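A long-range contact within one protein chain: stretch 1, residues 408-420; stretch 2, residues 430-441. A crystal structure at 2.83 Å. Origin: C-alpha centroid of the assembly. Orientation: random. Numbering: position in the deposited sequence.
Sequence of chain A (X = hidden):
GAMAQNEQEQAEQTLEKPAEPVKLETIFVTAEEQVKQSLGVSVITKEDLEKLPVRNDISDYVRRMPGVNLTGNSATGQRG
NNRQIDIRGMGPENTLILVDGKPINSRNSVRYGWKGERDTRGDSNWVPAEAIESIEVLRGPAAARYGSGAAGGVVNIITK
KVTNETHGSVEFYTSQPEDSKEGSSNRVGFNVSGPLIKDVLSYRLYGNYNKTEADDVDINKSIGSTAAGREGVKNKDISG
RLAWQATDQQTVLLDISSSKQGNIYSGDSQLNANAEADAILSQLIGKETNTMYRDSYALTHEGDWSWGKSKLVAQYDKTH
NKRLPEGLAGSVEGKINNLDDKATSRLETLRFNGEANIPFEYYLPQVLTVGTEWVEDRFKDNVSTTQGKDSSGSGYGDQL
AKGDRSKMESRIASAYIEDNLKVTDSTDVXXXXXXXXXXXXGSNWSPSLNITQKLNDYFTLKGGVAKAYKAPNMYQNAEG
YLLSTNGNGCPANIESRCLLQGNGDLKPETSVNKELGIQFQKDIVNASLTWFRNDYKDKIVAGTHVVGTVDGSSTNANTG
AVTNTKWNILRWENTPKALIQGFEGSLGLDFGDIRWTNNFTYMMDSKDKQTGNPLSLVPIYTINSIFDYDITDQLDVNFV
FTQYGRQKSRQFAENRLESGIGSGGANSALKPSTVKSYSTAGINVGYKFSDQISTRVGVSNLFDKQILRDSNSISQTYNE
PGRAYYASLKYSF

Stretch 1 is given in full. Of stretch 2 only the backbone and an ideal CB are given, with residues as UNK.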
ATOM      1  N   MET A 408       9.328 -14.340 -15.516  1.00 66.73           N
ATOM      2  CA  MET A 408       8.000 -13.882 -15.878  1.00 67.36           C
ATOM      3  C   MET A 408       8.064 -12.496 -16.528  1.00 65.98           C
ATOM      4  O   MET A 408       8.830 -11.633 -16.067  1.00 65.17           O
ATOM      5  CB  MET A 408       7.144 -13.855 -14.613  1.00 69.13           C
ATOM      6  CG  MET A 408       6.808 -15.254 -14.111  1.00 72.38           C
ATOM      7  SD  MET A 408       6.623 -15.390 -12.319  1.00 71.49           S
ATOM      8  CE  MET A 408       8.277 -15.836 -11.800  1.00 75.31           C
ATOM      9  N   GLU A 409       7.271 -12.299 -17.592  1.00 65.34           N
ATOM     10  CA  GLU A 409       7.176 -11.016 -18.329  1.00 67.87           C
ATOM     11  C   GLU A 409       5.787 -10.434 -18.189  1.00 63.48           C
ATOM     12  O   GLU A 409       4.812 -11.184 -18.173  1.00 63.66           O
ATOM     13  CB  GLU A 409       7.420 -11.188 -19.859  1.00 70.63           C
ATOM     14  CG  GLU A 409       8.871 -11.357 -20.265  1.00 74.67           C
ATOM     15  CD  GLU A 409       9.248 -10.578 -21.524  1.00 83.39           C
ATOM     16  OE1 GLU A 409       8.690  -9.482 -21.745  1.00 93.12           O
ATOM     17  OE2 GLU A 409      10.127 -11.042 -22.293  1.00 85.96           O
ATOM     18  N   SER A 410       5.697  -9.103 -18.175  1.00 62.79           N
ATOM     19  CA  SER A 410       4.406  -8.386 -18.231  1.00 60.35           C
ATOM     20  C   SER A 410       4.549  -7.101 -19.031  1.00 60.75           C
ATOM     21  O   SER A 410       5.531  -6.374 -18.883  1.00 57.97           O
ATOM     22  CB  SER A 410       3.942  -8.047 -16.829  1.00 57.20           C
ATOM     23  OG  SER A 410       2.611  -7.672 -16.834  1.00 60.41           O
ATOM     24  N   ARG A 411       3.583  -6.825 -19.899  1.00 64.10           N
ATOM     25  CA  ARG A 411       3.611  -5.601 -20.682  1.00 62.27           C
ATOM     26  C   ARG A 411       2.213  -4.992 -20.727  1.00 61.40           C
ATOM     27  O   ARG A 411       1.213  -5.686 -20.966  1.00 58.00           O
ATOM     28  CB  ARG A 411       4.131  -5.862 -22.089  1.00 67.22           C
ATOM     29  CG  ARG A 411       5.618  -6.186 -22.150  1.00 75.17           C
ATOM     30  CD  ARG A 411       6.141  -6.541 -23.551  1.00 77.69           C
ATOM     31  NE  ARG A 411       5.395  -7.607 -24.223  1.00 83.48           N
ATOM     32  CZ  ARG A 411       5.357  -8.888 -23.846  1.00 88.37           C
ATOM     33  NH1 ARG A 411       6.012  -9.325 -22.756  1.00 88.98           N
ATOM     34  NH2 ARG A 411       4.634  -9.746 -24.566  1.00 88.76           N
ATOM     35  N   ILE A 412       2.152  -3.690 -20.466  1.00 57.72           N
ATOM     36  CA  ILE A 412       0.917  -2.937 -20.562  1.00 55.89           C
ATOM     37  C   ILE A 412       1.160  -1.757 -21.452  1.00 55.28           C
ATOM     38  O   ILE A 412       2.069  -0.973 -21.194  1.00 54.89           O
ATOM     39  CB  ILE A 412       0.440  -2.378 -19.212  1.00 56.06           C
ATOM     40  CG1 ILE A 412       0.162  -3.513 -18.216  1.00 56.96           C
ATOM     41  CG2 ILE A 412      -0.832  -1.561 -19.424  1.00 59.57           C
ATOM     42  CD1 ILE A 412      -0.354  -3.059 -16.872  1.00 53.89           C
ATOM     43  N   ALA A 413       0.355  -1.647 -22.500  1.00 55.03           N
ATOM     44  CA  ALA A 413       0.369  -0.485 -23.338  1.00 58.21           C
ATOM     45  C   ALA A 413      -0.964   0.231 -23.184  1.00 61.70           C
ATOM     46  O   ALA A 413      -2.025  -0.405 -23.219  1.00 63.09           O
ATOM     47  CB  ALA A 413       0.587  -0.886 -24.773  1.00 59.69           C
ATOM     48  N   SER A 414      -0.903   1.551 -22.996  1.00 61.94           N
ATOM     49  CA  SER A 414      -2.077   2.333 -22.622  1.00 62.30           C
ATOM     50  C   SER A 414      -2.123   3.647 -23.366  1.00 62.11           C
ATOM     51  O   SER A 414      -1.099   4.232 -23.667  1.00 65.97           O
ATOM     52  CB  SER A 414      -2.049   2.632 -21.118  1.00 64.78           C
ATOM     53  OG  SER A 414      -1.675   1.484 -20.366  1.00 71.63           O
ATOM     54  N   ALA A 415      -3.326   4.113 -23.652  1.00 64.65           N
ATOM     55  CA  ALA A 415      -3.555   5.484 -24.126  1.00 64.83           C
ATOM     56  C   ALA A 415      -4.848   6.031 -23.499  1.00 64.63           C
ATOM     57  O   ALA A 415      -5.763   5.262 -23.157  1.00 62.38           O
ATOM     58  CB  ALA A 415      -3.662   5.523 -25.637  1.00 65.23           C
ATOM     59  N   TYR A 416      -4.926   7.349 -23.348  1.00 62.82           N
ATOM     60  CA  TYR A 416      -6.092   7.955 -22.718  1.00 61.38           C
ATOM     61  C   TYR A 416      -6.361   9.360 -23.242  1.00 63.72           C
ATOM     62  O   TYR A 416      -5.469  10.035 -23.766  1.00 62.43           O
ATOM     63  CB  TYR A 416      -5.914   7.976 -21.213  1.00 57.50           C
ATOM     64  CG  TYR A 416      -4.642   8.660 -20.742  1.00 57.50           C
ATOM     65  CD1 TYR A 416      -3.422   7.968 -20.656  1.00 58.51           C
ATOM     66  CD2 TYR A 416      -4.662   9.984 -20.351  1.00 57.69           C
ATOM     67  CE1 TYR A 416      -2.275   8.593 -20.209  1.00 56.90           C
ATOM     68  CE2 TYR A 416      -3.523  10.618 -19.918  1.00 58.87           C
ATOM     69  CZ  TYR A 416      -2.339   9.916 -19.843  1.00 58.74           C
ATOM     70  OH  TYR A 416      -1.219  10.571 -19.404  1.00 62.03           O
ATOM     71  N   ILE A 417      -7.608   9.787 -23.101  1.00 66.79           N
ATOM     72  CA  ILE A 417      -8.007  11.142 -23.480  1.00 70.39           C
ATOM     73  C   ILE A 417      -8.903  11.719 -22.390  1.00 67.27           C
ATOM     74  O   ILE A 417      -9.657  10.995 -21.740  1.00 66.02           O
ATOM     75  CB  ILE A 417      -8.717  11.171 -24.837  1.00 71.12           C
ATOM     76  CG1 ILE A 417      -9.103  12.600 -25.194  1.00 76.30           C
ATOM     77  CG2 ILE A 417      -9.960  10.302 -24.800  1.00 72.00           C
ATOM     78  CD1 ILE A 417      -9.385  12.811 -26.675  1.00 79.67           C
ATOM     79  N   GLU A 418      -8.784  13.019 -22.174  1.00 67.36           N
ATOM     80  CA  GLU A 418      -9.398  13.660 -21.026  1.00 70.74           C
ATOM     81  C   GLU A 418      -9.750  15.101 -21.322  1.00 74.45           C
ATOM     82  O   GLU A 418      -8.940  15.847 -21.886  1.00 77.17           O
ATOM     83  CB  GLU A 418      -8.442  13.661 -19.855  1.00 70.27           C
ATOM     84  CG  GLU A 418      -8.368  12.357 -19.104  1.00 69.87           C
ATOM     85  CD  GLU A 418      -7.505  12.501 -17.872  1.00 68.09           C
ATOM     86  OE1 GLU A 418      -6.567  13.336 -17.929  1.00 66.60           O
ATOM     87  OE2 GLU A 418      -7.783  11.809 -16.867  1.00 67.26           O
ATOM     88  N   ASP A 419     -10.953  15.497 -20.919  1.00 73.65           N
ATOM     89  CA  ASP A 419     -11.412  16.850 -21.139  1.00 75.88           C
ATOM     90  C   ASP A 419     -11.869  17.463 -19.811  1.00 73.01           C
ATOM     91  O   ASP A 419     -12.634  16.854 -19.076  1.00 71.60           O
ATOM     92  CB  ASP A 419     -12.554  16.830 -22.159  1.00 77.35           C
ATOM     93  CG  ASP A 419     -12.609  18.075 -23.023  1.00 78.96           C
ATOM     94  OD1 ASP A 419     -11.922  19.078 -22.739  1.00 82.26           O
ATOM     95  OD2 ASP A 419     -13.365  18.043 -24.004  1.00 81.07           O
ATOM     96  N   ASN A 420     -11.377  18.663 -19.510  1.00 72.40           N
ATOM     97  CA  ASN A 420     -11.953  19.478 -18.456  1.00 71.82           C
ATOM     98  C   ASN A 420     -12.756  20.630 -19.065  1.00 73.97           C
ATOM     99  O   ASN A 420     -12.197  21.567 -19.674  1.00 72.59           O
ATOM    100  CB  ASN A 420     -10.894  20.010 -17.494  1.00 69.85           C
ATOM    101  CG  ASN A 420     -11.489  20.918 -16.437  1.00 72.02           C
ATOM    102  OD1 ASN A 420     -12.713  21.083 -16.371  1.00 73.56           O
ATOM    103  ND2 ASN A 420     -10.641  21.507 -15.601  1.00 72.37           N
ATOM    104  N   UNK A 430     -15.386  16.833 -15.840  1.00 78.56           N
ATOM    105  CA  UNK A 430     -14.272  16.085 -16.448  1.00 73.22           C
ATOM    106  C   UNK A 430     -14.753  14.774 -17.073  1.00 70.13           C
ATOM    107  O   UNK A 430     -15.426  13.948 -16.417  1.00 62.61           O
ATOM    108  CB  UNK A 430     -13.194  15.795 -15.402  1.00 73.22           C
ATOM    109  N   UNK A 431     -14.380  14.590 -18.337  1.00 68.41           N
ATOM    110  CA  UNK A 431     -14.715  13.392 -19.096  1.00 68.19           C
ATOM    111  C   UNK A 431     -13.457  12.732 -19.546  1.00 66.48           C
ATOM    112  O   UNK A 431     -12.754  13.290 -20.383  1.00 71.05           O
ATOM    113  CB  UNK A 431     -15.610  13.714 -20.294  1.00 68.19           C
ATOM    114  N   UNK A 432     -13.190  11.534 -19.029  1.00 65.72           N
ATOM    115  CA  UNK A 432     -12.010  10.769 -19.409  1.00 64.48           C
ATOM    116  C   UNK A 432     -12.301   9.352 -19.873  1.00 64.25           C
ATOM    117  O   UNK A 432     -13.290   8.750 -19.491  1.00 62.00           O
ATOM    118  CB  UNK A 432     -11.040  10.715 -18.227  1.00 64.48           C
ATOM    119  N   UNK A 433     -11.417   8.834 -20.717  1.00 66.59           N
ATOM    120  CA  UNK A 433     -11.477   7.450 -21.166  1.00 67.22           C
ATOM    121  C   UNK A 433     -10.056   6.899 -21.212  1.00 67.10           C
ATOM    122  O   UNK A 433      -9.131   7.562 -21.685  1.00 68.98           O
ATOM    123  CB  UNK A 433     -12.157   7.338 -22.532  1.00 67.22           C
ATOM    124  N   UNK A 434      -9.874   5.696 -20.690  1.00 65.15           N
ATOM    125  CA  UNK A 434      -8.563   5.086 -20.662  1.00 65.34           C
ATOM    126  C   UNK A 434      -8.633   3.690 -21.281  1.00 69.50           C
ATOM    127  O   UNK A 434      -9.497   2.886 -20.938  1.00 77.86           O
ATOM    128  CB  UNK A 434      -8.027   5.023 -19.230  1.00 65.34           C
ATOM    129  N   UNK A 435      -7.724   3.427 -22.212  1.00 68.65           N
ATOM    130  CA  UNK A 435      -7.591   2.129 -22.844  1.00 66.13           C
ATOM    131  C   UNK A 435      -6.350   1.464 -22.318  1.00 63.91           C
ATOM    132  O   UNK A 435      -5.293   2.096 -22.259  1.00 62.89           O
ATOM    133  CB  UNK A 435      -7.544   2.249 -24.369  1.00 66.13           C
ATOM    134  N   UNK A 436      -6.471   0.198 -21.940  1.00 63.38           N
ATOM    135  CA  UNK A 436      -5.327  -0.563 -21.405  1.00 66.61           C
ATOM    136  C   UNK A 436      -5.227  -1.925 -22.082  1.00 69.15           C
ATOM    137  O   UNK A 436      -6.234  -2.607 -22.232  1.00 77.20           O
ATOM    138  CB  UNK A 436      -5.454  -0.739 -19.891  1.00 66.61           C
ATOM    139  N   UNK A 437      -4.025  -2.305 -22.508  1.00 65.32           N
ATOM    140  CA  UNK A 437      -3.832  -3.582 -23.165  1.00 65.34           C
ATOM    141  C   UNK A 437      -2.665  -4.278 -22.507  1.00 63.74           C
ATOM    142  O   UNK A 437      -1.529  -3.830 -22.607  1.00 62.72           O
ATOM    143  CB  UNK A 437      -3.600  -3.412 -24.668  1.00 65.34           C
ATOM    144  N   UNK A 438      -2.975  -5.381 -21.837  1.00 60.83           N
ATOM    145  CA  UNK A 438      -2.014  -6.140 -21.082  1.00 60.23           C
ATOM    146  C   UNK A 438      -1.619  -7.458 -21.796  1.00 60.77           C
ATOM    147  O   UNK A 438      -2.455  -8.134 -22.387  1.00 59.71           O
ATOM    148  CB  UNK A 438      -2.582  -6.435 -19.692  1.00 60.23           C
ATOM    149  N   UNK A 439      -0.336  -7.810 -21.761  1.00 61.96           N
ATOM    150  CA  UNK A 439       0.176  -8.922 -22.569  1.00 63.84           C
ATOM    151  C   UNK A 439      -0.487 -10.265 -22.270  1.00 65.20           C
ATOM    152  O   UNK A 439      -0.563 -11.105 -23.154  1.00 70.84           O
ATOM    153  CB  UNK A 439       1.685  -9.053 -22.355  1.00 63.84           C
ATOM    154  N   UNK A 440      -0.952 -10.482 -21.042  1.00 64.76           N
ATOM    155  CA  UNK A 440      -1.689 -11.708 -20.710  1.00 64.09           C
ATOM    156  C   UNK A 440      -3.209 -11.528 -20.698  1.00 64.85           C
ATOM    157  O   UNK A 440      -3.925 -12.384 -21.223  1.00 65.01           O
ATOM    158  CB  UNK A 440      -1.235 -12.221 -19.342  1.00 64.09           C
ATOM    159  N   UNK A 441      -3.708 -10.441 -20.101  1.00 62.28           N
ATOM    160  CA  UNK A 441      -5.133 -10.369 -19.763  1.00 63.04           C
ATOM    161  C   UNK A 441      -6.038  -9.850 -20.893  1.00 61.56           C
ATOM    162  O   UNK A 441      -7.237 -10.081 -20.862  1.00 63.61           O
ATOM    163  CB  UNK A 441      -5.308  -9.470 -18.537  1.00 63.04           C
TER

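Residues 430-438 form a strand antiparallel to 408-420. Being extended, it places successive side chains on alternate faces of the sheet. One face carries Ile412, Ser414, Tyr416, Glu418 and Asn420. The other carries Ala413, Ala415, Ile417 and Asp419.

Position 430 pairs with Asn420, and its CB lies on the Asn420 face. The ideal CB is 3.9 Å from Asp419 O. Extended angles (-113/128) suit a beta-branched or other medium side chain. The residue is Val430; its CG2 comes 4.4 Å from Asn420 OD1.

Position 431 points to the Asp419 face. Its ideal CB has only Asp419 O within 4.5 Å, so many side chains would fit. It is Leu431, exposed on the surface. Its backbone is fixed by Leu431 N to Asp419 O (3.0 Å) and Asp419 N to Leu431 O (2.9 Å).

Position 432 faces Glu418. An ideal CB would sit 3.3 Å from Glu418 CG, which is tight. Glycine suits the spot, although phi/psi of -127/153 does not demand it. The residue is Gly432, and Glu418 CG lies 4.0 Å from Gly432 CA.

Position 433 is opposite Ile417. Its ideal CB is 4.3 Å from Ile417 CG2, so an aliphatic residue is favoured. It is Leu433, whose CB lies 4.3 Å from Ile417 CG2, an apolar contact. Two backbone hydrogen bonds hold the pair.

Position 434 lies beside Tyr416, its ideal CB 4.1 Å from Tyr416 CB. Ser414 OG is further along the same face. A long chain, polar at its end, would suit, as would an aliphatic one. It is Arg434. Its CG packs 3.8 Å from Tyr416 CB, and its NH2 is 3.4 Å from Ser414 OG.

Position 435 pairs with Ala415. The small methyl leaves room on this face, so large side chains are possible. It is Phe435, with Phe435 N hydrogen-bonded to Ala415 O (2.8 Å).

Position 436 lies across from Ser414, its ideal CB 4.4 Å from Ser414 OG. A short acceptor would use that hydroxyl; Asn, Asp or Ser could serve. It is Asp436. Ser414 OG donates to Asp436 OD1 (3.0 Å). Arg434 NE donates to Asp436 OD1 as well (2.7 Å), as part of a salt bridge.

Position 437 pairs with Ala413, another small neighbour. Little is dictated, and polar or apolar groups would do. It is Asp437, with Asp437 N to Ala413 O at 2.8 Å.

Position 438 faces Ile412, with Ser410 OG farther along. A flat side chain with a polar end would reach both. It is His438. CD2 is 4.0 Å from Ile412 CG1, and NE2 makes a weak hydrogen bond to Ser410 OG (3.2 Å).

Position 439 leaves the extended conformation (-60/-29), and its CB points toward Arg411. A small residue suits. In Ser439, CB lies over one face of the Arg411 guanidinium, 3.7 Å from NH2.

Positions 440 and 441 have no contact at CB, so their identity is open. Lys440 reaches back, its CE 3.2 Å from Glu409 O. Ser441 makes no contact with stretch 1.

Stretch 2 430-441: VLGLRFDDHSKS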
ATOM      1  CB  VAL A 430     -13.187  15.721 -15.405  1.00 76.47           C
ATOM      2  CG1 VAL A 430     -12.060  14.919 -16.043  1.00 72.92           C
ATOM      3  CG2 VAL A 430     -12.636  16.968 -14.734  1.00 77.85           C
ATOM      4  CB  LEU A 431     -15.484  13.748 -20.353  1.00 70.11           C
ATOM      5  CG  LEU A 431     -16.933  14.110 -20.150  1.00 73.63           C
ATOM      6  CD1 LEU A 431     -17.464  14.843 -21.380  1.00 75.91           C
ATOM      7  CD2 LEU A 431     -17.695  12.830 -19.856  1.00 74.55           C
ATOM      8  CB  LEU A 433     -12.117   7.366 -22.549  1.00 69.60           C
ATOM      9  CG  LEU A 433     -12.308   5.971 -23.148  1.00 70.12           C
ATOM     10  CD1 LEU A 433     -13.099   5.055 -22.227  1.00 70.62           C
ATOM     11  CD2 LEU A 433     -13.010   6.086 -24.486  1.00 71.30           C
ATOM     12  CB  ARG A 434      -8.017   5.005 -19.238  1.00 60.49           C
ATOM     13  CG  ARG A 434      -6.509   4.837 -19.196  1.00 60.75           C
ATOM     14  CD  ARG A 434      -6.028   4.091 -17.968  1.00 62.92           C
ATOM     15  NE  ARG A 434      -4.651   3.623 -18.123  1.00 62.06           N
ATOM     16  CZ  ARG A 434      -3.586   4.275 -17.686  1.00 62.70           C
ATOM     17  NH1 ARG A 434      -3.715   5.440 -17.054  1.00 63.40           N
ATOM     18  NH2 ARG A 434      -2.386   3.756 -17.883  1.00 63.66           N
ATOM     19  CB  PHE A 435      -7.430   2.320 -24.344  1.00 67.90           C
ATOM     20  CG  PHE A 435      -7.177   1.053 -25.095  1.00 65.86           C
ATOM     21  CD1 PHE A 435      -8.223   0.199 -25.399  1.00 64.52           C
ATOM     22  CD2 PHE A 435      -5.897   0.728 -25.517  1.00 64.95           C
ATOM     23  CE1 PHE A 435      -7.993  -0.966 -26.094  1.00 64.84           C
ATOM     24  CE2 PHE A 435      -5.660  -0.429 -26.227  1.00 64.24           C
ATOM     25  CZ  PHE A 435      -6.713  -1.277 -26.514  1.00 65.69           C
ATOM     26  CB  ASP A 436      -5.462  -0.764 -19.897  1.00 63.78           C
ATOM     27  CG  ASP A 436      -5.437   0.539 -19.132  1.00 66.05           C
ATOM     28  OD1 ASP A 436      -4.300   1.065 -18.921  1.00 59.86           O
ATOM     29  OD2 ASP A 436      -6.555   1.028 -18.765  1.00 68.97           O
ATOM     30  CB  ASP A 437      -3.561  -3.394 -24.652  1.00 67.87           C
ATOM     31  CG  ASP A 437      -3.586  -4.706 -25.443  1.00 68.76           C
ATOM     32  OD1 ASP A 437      -4.160  -5.709 -24.995  1.00 70.09           O
ATOM     33  OD2 ASP A 437      -3.037  -4.723 -26.556  1.00 70.41           O
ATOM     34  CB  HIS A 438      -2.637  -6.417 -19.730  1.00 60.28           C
ATOM     35  CG  HIS A 438      -1.857  -7.365 -18.892  1.00 60.78           C
ATOM     36  ND1 HIS A 438      -2.445  -8.418 -18.234  1.00 61.76           N
ATOM     37  CD2 HIS A 438      -0.535  -7.418 -18.600  1.00 62.63           C
ATOM     38  CE1 HIS A 438      -1.516  -9.083 -17.566  1.00 64.07           C
ATOM     39  NE2 HIS A 438      -0.349  -8.497 -17.771  1.00 62.93           N
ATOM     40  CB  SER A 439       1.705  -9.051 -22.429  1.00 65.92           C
ATOM     41  OG  SER A 439       2.098  -9.722 -21.231  1.00 67.21           O
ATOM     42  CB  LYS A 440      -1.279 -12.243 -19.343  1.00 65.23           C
ATOM     43  CG  LYS A 440       0.010 -13.037 -19.305  1.00 68.15           C
ATOM     44  CD  LYS A 440       1.227 -12.136 -19.515  1.00 68.36           C
ATOM     45  CE  LYS A 440       2.522 -12.934 -19.512  1.00 67.57           C
ATOM     46  NZ  LYS A 440       2.515 -13.775 -18.291  1.00 66.10           N
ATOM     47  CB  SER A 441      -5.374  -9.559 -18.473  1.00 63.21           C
ATOM     48  OG  SER A 441      -5.482  -8.161 -18.723  1.00 61.62           O
TER
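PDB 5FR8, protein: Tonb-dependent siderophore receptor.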